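Local coordinates for protein cytochrome P450 (Rhodococcus erythropolis, PDB 3WEC) that probably acts as a heme-dependent monooxygenase that N-hydroxylates the quinoline ring of aurachin alkaloids, a step essential for their antibiotic activity, at residues 283-286 against 287-290; 367-370 against 371-375. All coordinates share one frame; numbering follows the deposited sequence.

Interactions 1 and 2 are two local contacts, met in that order along the chain, with centres about 10 Å apart on the same side of the chain's centre. Residues 283-290 run from a short 3-10 turn into the start of helix 286-296, and residues 367-375 lie within helix 364-381. These helices pack against each other: E287 CB approaches Q372 NE2 at 3.5 Å, A289 CB approaches L375 CD1 at 3.7 Å, and V290 CG1 rests against L371 CB at 3.8 Å. By sequence and topology they correspond to helices K and L of the P450 fold. The surface-side start of one is thereby joined to the heme-proximal helix, whose residues A367 and M370 line the heme pocket.

Interaction 1 (283-286 against 287-290); sequences PQFI and ENAV
Buried I286, A289 and V290 make the dense side of this helix start, and E287 closes it from the exposed edge. The terminal methyl CD1 of I286 lies 3.3 Å from E287 OE2 and 3.5 Å from E287 CD, so the methyl crosses the carboxylate at a slant. E287 reaches this meeting from a first torsion that places CG between backbone N and carbonyl carbon (chi1 51°); it then bends at chi2 (-93°) and folds back over the preceding turn. Further along, the methyl CG2 of V290 sits 3.3 Å from I286 O. Two backbone bonds start the helix: A289 N to F285 O at 2.9 Å and the longer V290 N to I286 O at 3.3 Å. I286 and A289 also touch V279 of helix 273-281, and I286 meets R376 of helix 364-381.

The other flank is looser. N288 ND2 comes no nearer the F285 ring than 3.9 Å, at CD1, with the amide and ring planes turned 48° apart, and both residues remain partly exposed.

On the solvent side, E287 OE1 stands 2.8 Å from Q284 O. As both are acceptors, a charged carboxylate would probably be disfavoured at this spacing; the geometry may therefore favour the protonated acid, although the model alone cannot settle the proton.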
ATOM      1  N   PRO A 283     -10.736  23.061   9.065  1.00 85.24           N
ATOM      2  CA  PRO A 283      -9.711  22.599   8.107  1.00 80.91           C
ATOM      3  C   PRO A 283      -8.323  22.360   8.697  1.00 80.67           C
ATOM      4  O   PRO A 283      -7.495  21.725   8.043  1.00 75.83           O
ATOM      5  CB  PRO A 283      -9.655  23.710   7.054  1.00 82.86           C
ATOM      6  CG  PRO A 283     -10.528  24.828   7.561  1.00 88.78           C
ATOM      7  CD  PRO A 283     -11.049  24.492   8.928  1.00 90.00           C
ATOM      8  N   GLN A 284      -8.077  22.836   9.918  1.00 84.93           N
ATOM      9  CA  GLN A 284      -6.829  22.525  10.626  1.00 86.07           C
ATOM     10  C   GLN A 284      -6.737  21.035  11.032  1.00 83.24           C
ATOM     11  O   GLN A 284      -5.690  20.565  11.471  1.00 82.84           O
ATOM     12  CB  GLN A 284      -6.606  23.462  11.832  1.00 92.66           C
ATOM     13  CG  GLN A 284      -7.527  23.228  13.024  1.00 95.70           C
ATOM     14  CD  GLN A 284      -8.765  24.117  13.023  1.00 99.34           C
ATOM     15  OE1 GLN A 284      -9.698  23.925  12.238  1.00 96.57           O
ATOM     16  NE2 GLN A 284      -8.780  25.092  13.926  1.00106.06           N
ATOM     17  N   PHE A 285      -7.837  20.304  10.874  1.00 69.71           N
ATOM     18  CA  PHE A 285      -7.866  18.878  11.206  1.00 68.39           C
ATOM     19  C   PHE A 285      -7.619  17.952   9.999  1.00 62.51           C
ATOM     20  O   PHE A 285      -7.573  16.735  10.165  1.00 60.07           O
ATOM     21  CB  PHE A 285      -9.162  18.507  11.975  1.00 70.97           C
ATOM     22  CG  PHE A 285      -9.120  18.843  13.456  1.00 75.23           C
ATOM     23  CD1 PHE A 285      -8.914  17.846  14.401  1.00 75.36           C
ATOM     24  CD2 PHE A 285      -9.277  20.145  13.900  1.00 80.88           C
ATOM     25  CE1 PHE A 285      -8.864  18.139  15.756  1.00 79.63           C
ATOM     26  CE2 PHE A 285      -9.235  20.453  15.263  1.00 86.17           C
ATOM     27  CZ  PHE A 285      -9.023  19.446  16.195  1.00 85.22           C
ATOM     28  N   ILE A 286      -7.413  18.535   8.809  1.00 62.58           N
ATOM     29  CA  ILE A 286      -7.241  17.785   7.550  1.00 59.35           C
ATOM     30  C   ILE A 286      -6.161  16.717   7.631  1.00 56.29           C
ATOM     31  O   ILE A 286      -6.331  15.646   7.072  1.00 52.57           O
ATOM     32  CB  ILE A 286      -6.903  18.674   6.325  1.00 60.77           C
ATOM     33  CG1 ILE A 286      -5.894  19.776   6.701  1.00 65.01           C
ATOM     34  CG2 ILE A 286      -8.163  19.260   5.696  1.00 61.97           C
ATOM     35  CD1 ILE A 286      -4.431  19.477   6.405  1.00 64.43           C
ATOM     36  N   GLU A 287      -5.059  17.011   8.321  1.00 57.64           N
ATOM     37  CA  GLU A 287      -3.995  16.025   8.429  1.00 55.75           C
ATOM     38  C   GLU A 287      -4.358  14.904   9.402  1.00 53.72           C
ATOM     39  O   GLU A 287      -4.113  13.727   9.113  1.00 53.25           O
ATOM     40  CB  GLU A 287      -2.602  16.645   8.688  1.00 58.95           C
ATOM     41  CG  GLU A 287      -2.468  17.642   9.819  1.00 65.48           C
ATOM     42  CD  GLU A 287      -2.633  19.100   9.379  1.00 71.11           C
ATOM     43  OE1 GLU A 287      -3.504  19.794   9.951  1.00 74.52           O
ATOM     44  OE2 GLU A 287      -1.893  19.563   8.471  1.00 72.28           O
ATOM     45  N   ASN A 288      -4.991  15.269  10.504  1.00 54.87           N
ATOM     46  CA  ASN A 288      -5.432  14.320  11.537  1.00 54.81           C
ATOM     47  C   ASN A 288      -6.503  13.358  11.031  1.00 51.10           C
ATOM     48  O   ASN A 288      -6.535  12.203  11.438  1.00 48.72           O
ATOM     49  CB  ASN A 288      -5.947  15.065  12.785  1.00 59.09           C
ATOM     50  CG  ASN A 288      -5.109  16.297  13.137  1.00 63.80           C
ATOM     51  OD1 ASN A 288      -4.432  16.872  12.287  1.00 64.25           O
ATOM     52  ND2 ASN A 288      -5.195  16.736  14.392  1.00 66.36           N
ATOM     53  N   ALA A 289      -7.355  13.866  10.138  1.00 50.25           N
ATOM     54  CA  ALA A 289      -8.406  13.105   9.457  1.00 47.41           C
ATOM     55  C   ALA A 289      -7.872  12.101   8.496  1.00 43.96           C
ATOM     56  O   ALA A 289      -8.468  11.028   8.309  1.00 42.87           O
ATOM     57  CB  ALA A 289      -9.307  14.048   8.697  1.00 48.39           C
ATOM     58  N   VAL A 290      -6.785  12.469   7.822  1.00 42.72           N
ATOM     59  CA  VAL A 290      -6.149  11.564   6.886  1.00 38.46           C
ATOM     60  C   VAL A 290      -5.517  10.374   7.633  1.00 37.13           C
ATOM     61  O   VAL A 290      -5.812   9.218   7.323  1.00 36.04           O
ATOM     62  CB  VAL A 290      -5.125  12.313   6.014  1.00 38.13           C
ATOM     63  CG1 VAL A 290      -4.151  11.330   5.364  1.00 35.00           C
ATOM     64  CG2 VAL A 290      -5.844  13.132   4.973  1.00 38.45           C
TER

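Interaction 2 (367-370 against 371-375); sequences ANSM and LQHFL. With HEM (protoporphyrin IX containing Fe), chain B.
H373 and S369 meet one turn apart, with the imidazole presenting its edge: S369 OG lies in the ring plane, 3.3 Å from H373 CD2, while S369 O approaches the same carbon obliquely at 3.1 Å. The serine hydroxyl gets there because OG is anti to the backbone N (chi1 174°). At the next ring atom, H373 NE2 is hydrogen-bonded to D128 OD2, which would help to fix the rotation of the imidazole, and V131 and A135 of helix 128-141 also touch the H373 side chain. The amide of Q372 runs back along the helix, its NE2 4.0 Å from N368 CB; the amide oxygen OD1 of N368 is bound by Y354.

The porphyrin is the other flat group. A367 CB lies over its rim, 3.6 Å from the vinyl carbon CBB, on the face opposite the water bound to the iron. M370 turns at chi3 (-70°) to bring CE 3.9 Å from the heme methyl CMC. The side chain of A367 is about 6 Å from that of the axial ligand C361, so this helix, following the cysteine loop and covering the proximal side of the heme, is the L helix characteristic of cytochromes P450.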
ATOM      1  N   ALA A 367       2.165   9.895  -0.108  1.00 26.81           N
ATOM      2  CA  ALA A 367       0.805   9.413   0.093  1.00 27.46           C
ATOM      3  C   ALA A 367      -0.010  10.376   0.984  1.00 28.68           C
ATOM      4  O   ALA A 367      -1.143  10.666   0.679  1.00 29.76           O
ATOM      5  CB  ALA A 367       0.810   7.983   0.662  1.00 24.39           C
ATOM      6  N   ASN A 368       0.573  10.840   2.079  1.00 29.27           N
ATOM      7  CA  ASN A 368      -0.088  11.812   2.988  1.00 32.83           C
ATOM      8  C   ASN A 368      -0.414  13.126   2.307  1.00 34.31           C
ATOM      9  O   ASN A 368      -1.524  13.649   2.456  1.00 35.42           O
ATOM     10  CB  ASN A 368       0.814  12.141   4.205  1.00 35.14           C
ATOM     11  CG  ASN A 368       0.680  11.127   5.332  1.00 34.74           C
ATOM     12  OD1 ASN A 368      -0.144  10.242   5.268  1.00 35.38           O
ATOM     13  ND2 ASN A 368       1.475  11.279   6.383  1.00 36.57           N
ATOM     14  N   SER A 369       0.563  13.664   1.573  1.00 34.88           N
ATOM     15  CA  SER A 369       0.332  14.853   0.755  1.00 37.02           C
ATOM     16  C   SER A 369      -0.823  14.655  -0.214  1.00 36.29           C
ATOM     17  O   SER A 369      -1.747  15.487  -0.250  1.00 37.80           O
ATOM     18  CB  SER A 369       1.560  15.242  -0.046  1.00 37.92           C
ATOM     19  OG  SER A 369       1.211  16.319  -0.914  1.00 40.56           O
ATOM     20  N   MET A 370      -0.766  13.571  -0.996  1.00 33.05           N
ATOM     21  CA  MET A 370      -1.845  13.251  -1.948  1.00 33.77           C
ATOM     22  C   MET A 370      -3.214  13.211  -1.261  1.00 35.32           C
ATOM     23  O   MET A 370      -4.184  13.771  -1.770  1.00 38.54           O
ATOM     24  CB  MET A 370      -1.634  11.873  -2.639  1.00 30.51           C
ATOM     25  CG  MET A 370      -0.634  11.901  -3.803  1.00 31.28           C
ATOM     26  SD  MET A 370      -0.524  10.353  -4.707  1.00 28.89           S
ATOM     27  CE  MET A 370       0.287   9.312  -3.488  1.00 27.59           C
ATOM     28  N   LEU A 371      -3.265  12.510  -0.133  1.00 33.69           N
ATOM     29  CA  LEU A 371      -4.491  12.202   0.547  1.00 34.46           C
ATOM     30  C   LEU A 371      -5.049  13.463   1.183  1.00 37.15           C
ATOM     31  O   LEU A 371      -6.255  13.665   1.155  1.00 39.19           O
ATOM     32  CB  LEU A 371      -4.259  11.081   1.588  1.00 31.84           C
ATOM     33  CG  LEU A 371      -4.128   9.663   0.988  1.00 29.47           C
ATOM     34  CD1 LEU A 371      -3.685   8.654   2.043  1.00 28.07           C
ATOM     35  CD2 LEU A 371      -5.403   9.202   0.314  1.00 29.08           C
ATOM     36  N   GLN A 372      -4.158  14.309   1.711  1.00 38.25           N
ATOM     37  CA  GLN A 372      -4.508  15.616   2.317  1.00 40.91           C
ATOM     38  C   GLN A 372      -5.030  16.627   1.348  1.00 42.61           C
ATOM     39  O   GLN A 372      -6.020  17.304   1.662  1.00 45.68           O
ATOM     40  CB  GLN A 372      -3.316  16.241   3.025  1.00 42.28           C
ATOM     41  CG  GLN A 372      -2.925  15.435   4.246  1.00 42.49           C
ATOM     42  CD  GLN A 372      -1.610  15.856   4.811  1.00 42.84           C
ATOM     43  OE1 GLN A 372      -0.976  16.785   4.301  1.00 45.26           O
ATOM     44  NE2 GLN A 372      -1.190  15.193   5.881  1.00 42.27           N
ATOM     45  N   HIS A 373      -4.367  16.765   0.199  1.00 40.76           N
ATOM     46  CA  HIS A 373      -4.876  17.639  -0.867  1.00 42.64           C
ATOM     47  C   HIS A 373      -6.182  17.125  -1.390  1.00 41.87           C
ATOM     48  O   HIS A 373      -7.037  17.914  -1.807  1.00 43.56           O
ATOM     49  CB  HIS A 373      -3.923  17.708  -2.052  1.00 42.28           C
ATOM     50  CG  HIS A 373      -2.729  18.560  -1.827  1.00 43.72           C
ATOM     51  ND1 HIS A 373      -2.804  19.891  -1.747  1.00 47.16           N
ATOM     52  CD2 HIS A 373      -1.388  18.227  -1.710  1.00 42.76           C
ATOM     53  CE1 HIS A 373      -1.572  20.397  -1.562  1.00 48.18           C
ATOM     54  NE2 HIS A 373      -0.705  19.367  -1.540  1.00 45.68           N
ATOM     55  N   PHE A 374      -6.324  15.799  -1.435  1.00 38.17           N
ATOM     56  CA  PHE A 374      -7.566  15.235  -1.955  1.00 37.54           C
ATOM     57  C   PHE A 374      -8.729  15.558  -1.028  1.00 39.63           C
ATOM     58  O   PHE A 374      -9.783  15.966  -1.506  1.00 41.74           O
ATOM     59  CB  PHE A 374      -7.482  13.731  -2.153  1.00 33.78           C
ATOM     60  CG  PHE A 374      -8.766  13.117  -2.665  1.00 33.13           C
ATOM     61  CD1 PHE A 374      -9.009  13.034  -4.020  1.00 33.54           C
ATOM     62  CD2 PHE A 374      -9.711  12.603  -1.786  1.00 32.53           C
ATOM     63  CE1 PHE A 374     -10.177  12.464  -4.504  1.00 33.58           C
ATOM     64  CE2 PHE A 374     -10.864  12.012  -2.268  1.00 32.94           C
ATOM     65  CZ  PHE A 374     -11.115  11.971  -3.620  1.00 33.39           C
ATOM     66  N   LEU A 375      -8.531  15.347   0.278  1.00 39.48           N
ATOM     67  CA  LEU A 375      -9.559  15.581   1.267  1.00 41.88           C
ATOM     68  C   LEU A 375      -9.923  17.103   1.328  1.00 45.11           C
ATOM     69  O   LEU A 375     -11.106  17.450   1.366  1.00 46.79           O
ATOM     70  CB  LEU A 375      -9.107  15.039   2.630  1.00 41.49           C
ATOM     71  CG  LEU A 375     -10.114  14.671   3.732  1.00 43.30           C
ATOM     72  CD1 LEU A 375      -9.535  14.972   5.103  1.00 45.34           C
ATOM     73  CD2 LEU A 375     -11.484  15.298   3.577  1.00 44.93           C
TER
HETATM   74  CHA HEM B 501       6.480  -0.150   2.219  1.00 25.08           C
HETATM   75  CHB HEM B 501       1.814   1.113   3.373  1.00 24.97           C
HETATM   76  CHC HEM B 501       1.899   4.603  -0.079  1.00 24.00           C
HETATM   77  CHD HEM B 501       6.566   3.163  -1.359  1.00 22.71           C
HETATM   78  C1A HEM B 501       5.140  -0.068   2.755  1.00 24.28           C
HETATM   79  C2A HEM B 501       4.643  -1.084   3.740  1.00 28.16           C
HETATM   80  C3A HEM B 501       3.292  -0.685   4.060  1.00 29.55           C
HETATM   81  C4A HEM B 501       3.085   0.496   3.226  1.00 24.80           C
HETATM   82  CMA HEM B 501       2.310  -1.376   5.034  1.00 28.39           C
HETATM   83  CAA HEM B 501       5.302  -2.300   4.405  1.00 27.61           C
HETATM   84  CBA HEM B 501       5.996  -1.696   5.640  1.00 27.44           C
HETATM   85  CGA HEM B 501       6.512  -2.788   6.597  1.00 31.98           C
HETATM   86  O1A HEM B 501       6.785  -3.955   6.185  1.00 28.10           O
HETATM   87  O2A HEM B 501       6.706  -2.470   7.805  1.00 31.39           O
HETATM   88  C1B HEM B 501       1.444   2.204   2.474  1.00 26.52           C
HETATM   89  C2B HEM B 501       0.165   2.873   2.700  1.00 23.93           C
HETATM   90  C3B HEM B 501       0.214   3.860   1.656  1.00 24.75           C
HETATM   91  C4B HEM B 501       1.486   3.668   0.969  1.00 25.81           C
HETATM   92  CMB HEM B 501      -0.954   2.611   3.669  1.00 24.45           C
HETATM   93  CAB HEM B 501      -0.883   4.834   1.418  1.00 26.47           C
HETATM   94  CBB HEM B 501      -1.284   5.060   0.192  1.00 27.54           C
HETATM   95  C1C HEM B 501       3.201   4.547  -0.706  1.00 23.95           C
HETATM   96  C2C HEM B 501       3.540   5.341  -1.888  1.00 24.97           C
HETATM   97  C3C HEM B 501       4.903   4.888  -2.239  1.00 25.46           C
HETATM   98  C4C HEM B 501       5.293   3.862  -1.293  1.00 21.40           C
HETATM   99  CMC HEM B 501       2.641   6.357  -2.536  1.00 27.00           C
HETATM  100  CAC HEM B 501       5.778   5.312  -3.382  1.00 26.36           C
HETATM  101  CBC HEM B 501       5.520   6.373  -4.113  1.00 29.59           C
HETATM  102  C1D HEM B 501       6.949   2.036  -0.498  1.00 24.71           C
HETATM  103  C2D HEM B 501       8.305   1.499  -0.554  1.00 26.67           C
HETATM  104  C3D HEM B 501       8.305   0.480   0.513  1.00 26.71           C
HETATM  105  C4D HEM B 501       6.959   0.627   1.090  1.00 26.02           C
HETATM  106  CMD HEM B 501       9.392   1.853  -1.544  1.00 28.24           C
HETATM  107  CAD HEM B 501       9.413  -0.455   0.908  1.00 26.80           C
HETATM  108  CBD HEM B 501      10.120   0.198   2.119  1.00 24.47           C
HETATM  109  CGD HEM B 501      11.272  -0.604   2.627  1.00 27.50           C
HETATM  110  O1D HEM B 501      12.263   0.045   3.067  1.00 29.53           O
HETATM  111  O2D HEM B 501      11.210  -1.876   2.587  1.00 26.52           O
HETATM  112  NA  HEM B 501       4.220   1.030   2.483  1.00 25.41           N
HETATM  113  NB  HEM B 501       2.269   2.696   1.502  1.00 25.46           N
HETATM  114  NC  HEM B 501       4.268   3.692  -0.296  1.00 22.44           N
HETATM  115  ND  HEM B 501       6.164   1.559   0.512  1.00 27.49           N
HETATM  116 FE   HEM B 501       4.184   2.162   0.863  1.00 24.39          FE
HETATM  117  O   HOH W   1       2.870   0.617  -0.561  1.00 21.46           O